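SIRV1 hypothetical protein ORF119 (PDB 2X3G) probably acts as a dimeric Rep-type initiator of viral DNA replication, an HUH-family endonuclease built on a ferredoxin-like antiparallel sheet. Local coordinates at residues K32-F37 against V50-E55. Numbering follows the deposited sequence.
Sequences KIFRKF and VFSIKE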
loop_
_atom_site.group_PDB
_atom_site.type_symbol
_atom_site.label_atom_id
_atom_site.label_comp_id
_atom_site.label_asym_id
_atom_site.label_seq_id
_atom_site.Cartn_x
_atom_site.Cartn_y
_atom_site.Cartn_z
ATOM N N LYS A 32 14.599 -1.449 12.074
ATOM C CA LYS A 32 15.207 -1.353 13.401
ATOM C C LYS A 32 14.336 -0.535 14.351
ATOM O O LYS A 32 14.169 -0.901 15.517
ATOM C CB LYS A 32 16.596 -0.728 13.299
ATOM C CG LYS A 32 17.506 -1.010 14.491
ATOM C CD LYS A 32 18.961 -0.684 14.163
ATOM C CE LYS A 32 19.933 -1.594 14.915
ATOM N NZ LYS A 32 21.320 -1.514 14.369
ATOM N N ILE A 33 13.783 0.565 13.834
ATOM C CA ILE A 33 12.888 1.441 14.597
ATOM C C ILE A 33 11.679 0.681 15.089
ATOM O O ILE A 33 11.394 0.667 16.279
ATOM C CB ILE A 33 12.390 2.649 13.742
ATOM C CG1 ILE A 33 13.549 3.592 13.407
ATOM C CG2 ILE A 33 11.313 3.424 14.467
ATOM C CD1 ILE A 33 13.390 4.271 12.063
ATOM N N PHE A 34 10.949 0.073 14.161
ATOM C CA PHE A 34 9.738 -0.666 14.505
ATOM C C PHE A 34 10.053 -1.846 15.431
ATOM O O PHE A 34 9.332 -2.086 16.394
ATOM C CB PHE A 34 9.029 -1.179 13.241
ATOM C CG PHE A 34 8.196 -0.142 12.508
ATOM C CD1 PHE A 34 8.168 1.200 12.888
ATOM C CD2 PHE A 34 7.466 -0.517 11.389
ATOM C CE1 PHE A 34 7.396 2.123 12.187
ATOM C CE2 PHE A 34 6.692 0.418 10.680
ATOM C CZ PHE A 34 6.660 1.729 11.079
ATOM N N ARG A 35 11.106 -2.593 15.124
ATOM C CA ARG A 35 11.513 -3.712 15.973
ATOM C C ARG A 35 11.811 -3.274 17.404
ATOM O O ARG A 35 11.284 -3.843 18.360
ATOM C CB ARG A 35 12.731 -4.419 15.391
ATOM C CG ARG A 35 13.329 -5.444 16.339
ATOM C CD ARG A 35 14.415 -6.248 15.684
ATOM N NE ARG A 35 15.597 -5.459 15.319
ATOM C CZ ARG A 35 16.501 -4.988 16.181
ATOM N NH1 ARG A 35 16.377 -5.180 17.492
ATOM N NH2 ARG A 35 17.539 -4.310 15.727
ATOM N N LYS A 36 12.654 -2.262 17.551
ATOM C CA LYS A 36 13.011 -1.777 18.879
ATOM C C LYS A 36 11.821 -1.164 19.607
ATOM O O LYS A 36 11.701 -1.291 20.830
ATOM C CB LYS A 36 14.153 -0.765 18.808
ATOM C CG LYS A 36 15.522 -1.404 18.642
ATOM C CD LYS A 36 16.628 -0.427 18.962
ATOM C CE LYS A 36 17.876 -1.157 19.441
ATOM N NZ LYS A 36 19.110 -0.363 19.238
ATOM N N PHE A 37 10.945 -0.493 18.862
ATOM C CA PHE A 37 9.693 -0.014 19.432
ATOM C C PHE A 37 8.852 -1.198 19.909
ATOM O O PHE A 37 8.291 -1.169 20.994
ATOM C CB PHE A 37 8.906 0.835 18.421
ATOM C CG PHE A 37 7.647 1.413 18.981
ATOM C CD1 PHE A 37 7.671 2.594 19.710
ATOM C CD2 PHE A 37 6.432 0.782 18.789
ATOM C CE1 PHE A 37 6.502 3.112 20.245
ATOM C CE2 PHE A 37 5.288 1.295 19.336
ATOM C CZ PHE A 37 5.317 2.448 20.052
ATOM N N VAL A 50 0.983 -5.016 18.525
ATOM C CA VAL A 50 1.344 -3.783 17.834
ATOM C C VAL A 50 1.106 -3.996 16.357
ATOM O O VAL A 50 1.573 -4.984 15.784
ATOM C CB VAL A 50 2.792 -3.382 18.065
ATOM C CG1 VAL A 50 3.131 -2.098 17.287
ATOM C CG2 VAL A 50 3.071 -3.170 19.560
ATOM N N PHE A 51 0.311 -3.100 15.778
ATOM C CA PHE A 51 0.005 -3.098 14.358
ATOM C C PHE A 51 0.654 -1.847 13.790
ATOM O O PHE A 51 0.495 -0.780 14.358
ATOM C CB PHE A 51 -1.504 -3.068 14.166
ATOM C CG PHE A 51 -1.941 -3.137 12.742
ATOM C CD1 PHE A 51 -1.522 -4.177 11.920
ATOM C CD2 PHE A 51 -2.824 -2.206 12.230
ATOM C CE1 PHE A 51 -1.928 -4.244 10.606
ATOM C CE2 PHE A 51 -3.252 -2.278 10.921
ATOM C CZ PHE A 51 -2.799 -3.294 10.101
ATOM N N SER A 52 1.413 -1.995 12.709
ATOM C CA SER A 52 2.210 -0.894 12.193
ATOM C C SER A 52 2.099 -0.798 10.693
ATOM O O SER A 52 1.967 -1.816 10.007
ATOM C CB SER A 52 3.682 -1.065 12.593
ATOM O OG SER A 52 4.312 -2.140 11.891
ATOM N N ILE A 53 2.150 0.447 10.208
ATOM C CA ILE A 53 2.117 0.768 8.787
ATOM C C ILE A 53 3.195 1.810 8.517
ATOM O O ILE A 53 3.285 2.800 9.239
ATOM C CB ILE A 53 0.755 1.394 8.387
ATOM C CG1 ILE A 53 -0.408 0.490 8.799
ATOM C CG2 ILE A 53 0.713 1.672 6.885
ATOM C CD1 ILE A 53 -0.453 -0.789 8.040
ATOM N N LYS A 54 4.029 1.574 7.510
ATOM C CA LYS A 54 4.902 2.618 6.962
ATOM C C LYS A 54 4.291 3.052 5.635
ATOM O O LYS A 54 4.085 2.218 4.744
ATOM C CB LYS A 54 6.335 2.103 6.752
ATOM C CG LYS A 54 7.265 3.045 5.971
ATOM C CD LYS A 54 8.535 2.326 5.514
ATOM C CE LYS A 54 9.471 3.224 4.722
ATOM N NZ LYS A 54 9.529 2.891 3.265
ATOM N N GLU A 55 3.996 4.348 5.513
ATOM C CA GLU A 55 3.469 4.916 4.274
ATOM C C GLU A 55 4.613 5.478 3.470
ATOM O O GLU A 55 5.344 6.323 3.970
ATOM C CB GLU A 55 2.484 6.056 4.547
ATOM C CG GLU A 55 1.226 5.647 5.269
ATOM C CD GLU A 55 0.145 6.711 5.210
ATOM O OE1 GLU A 55 0.477 7.891 4.941
ATOM O OE2 GLU A 55 -1.038 6.364 5.428
#
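Phe34 and Ser52 meet where helix segment 32-37 runs nearly antiparallel to strand segment 50-55, with the N-to-C directions at 166° and the short axes 10.6 Å apart at closest approach. The CB of Phe34 points toward the strand, and CD2, CE2 and CZ of the ring do the touching. A chi1 of -79° swings the ring off the carbonyl side of its own residue and lets it reach the strand with one face to Ser52 and its far edge to Ile53 O. Ser52 CB lies over that face, 4.3 Å from the Phe34 centroid and 28° off the ring normal, which meets the geometry of a CH-pi contact. The hydroxyl follows the same side of the ring, Ser52 OG standing 3.6 Å from Phe34 CD2. This is van der Waals contact; the polar demand of Ser52 OG is met by a hydrogen bond with Arg38, one turn further along the helix, whose NH2 is also bonded to Val50 O. At the ring edge, near its plane, Ile53 O approaches Phe34 CZ at 4.0 Å. Lys54 CB comes obliquely to Phe34 CE2 at 4.3 Å, after which the lysine chain leads away from the helix. Strand 15-22, helix 30-44 and strand 49-55 form the first beta-alpha-beta crossover of a ferredoxin-like fold with strand order 2-3-1-4, which lays the helix on one sheet face, antiparallel to the outermost strand that follows it. Tyr65 of strand 64-71 makes an edge-to-face contact with Phe34, so the aromatic group bears on two adjacent strands. Side chains alternate along the strand: Val50, Ser52 and Lys54 point toward the helix, whereas Ile53 points away. Strand 49-55, at its edge away from strand 64-71, pairs through Phe51 to Ile53 with a strand of the second subunit in an antiparallel ladder.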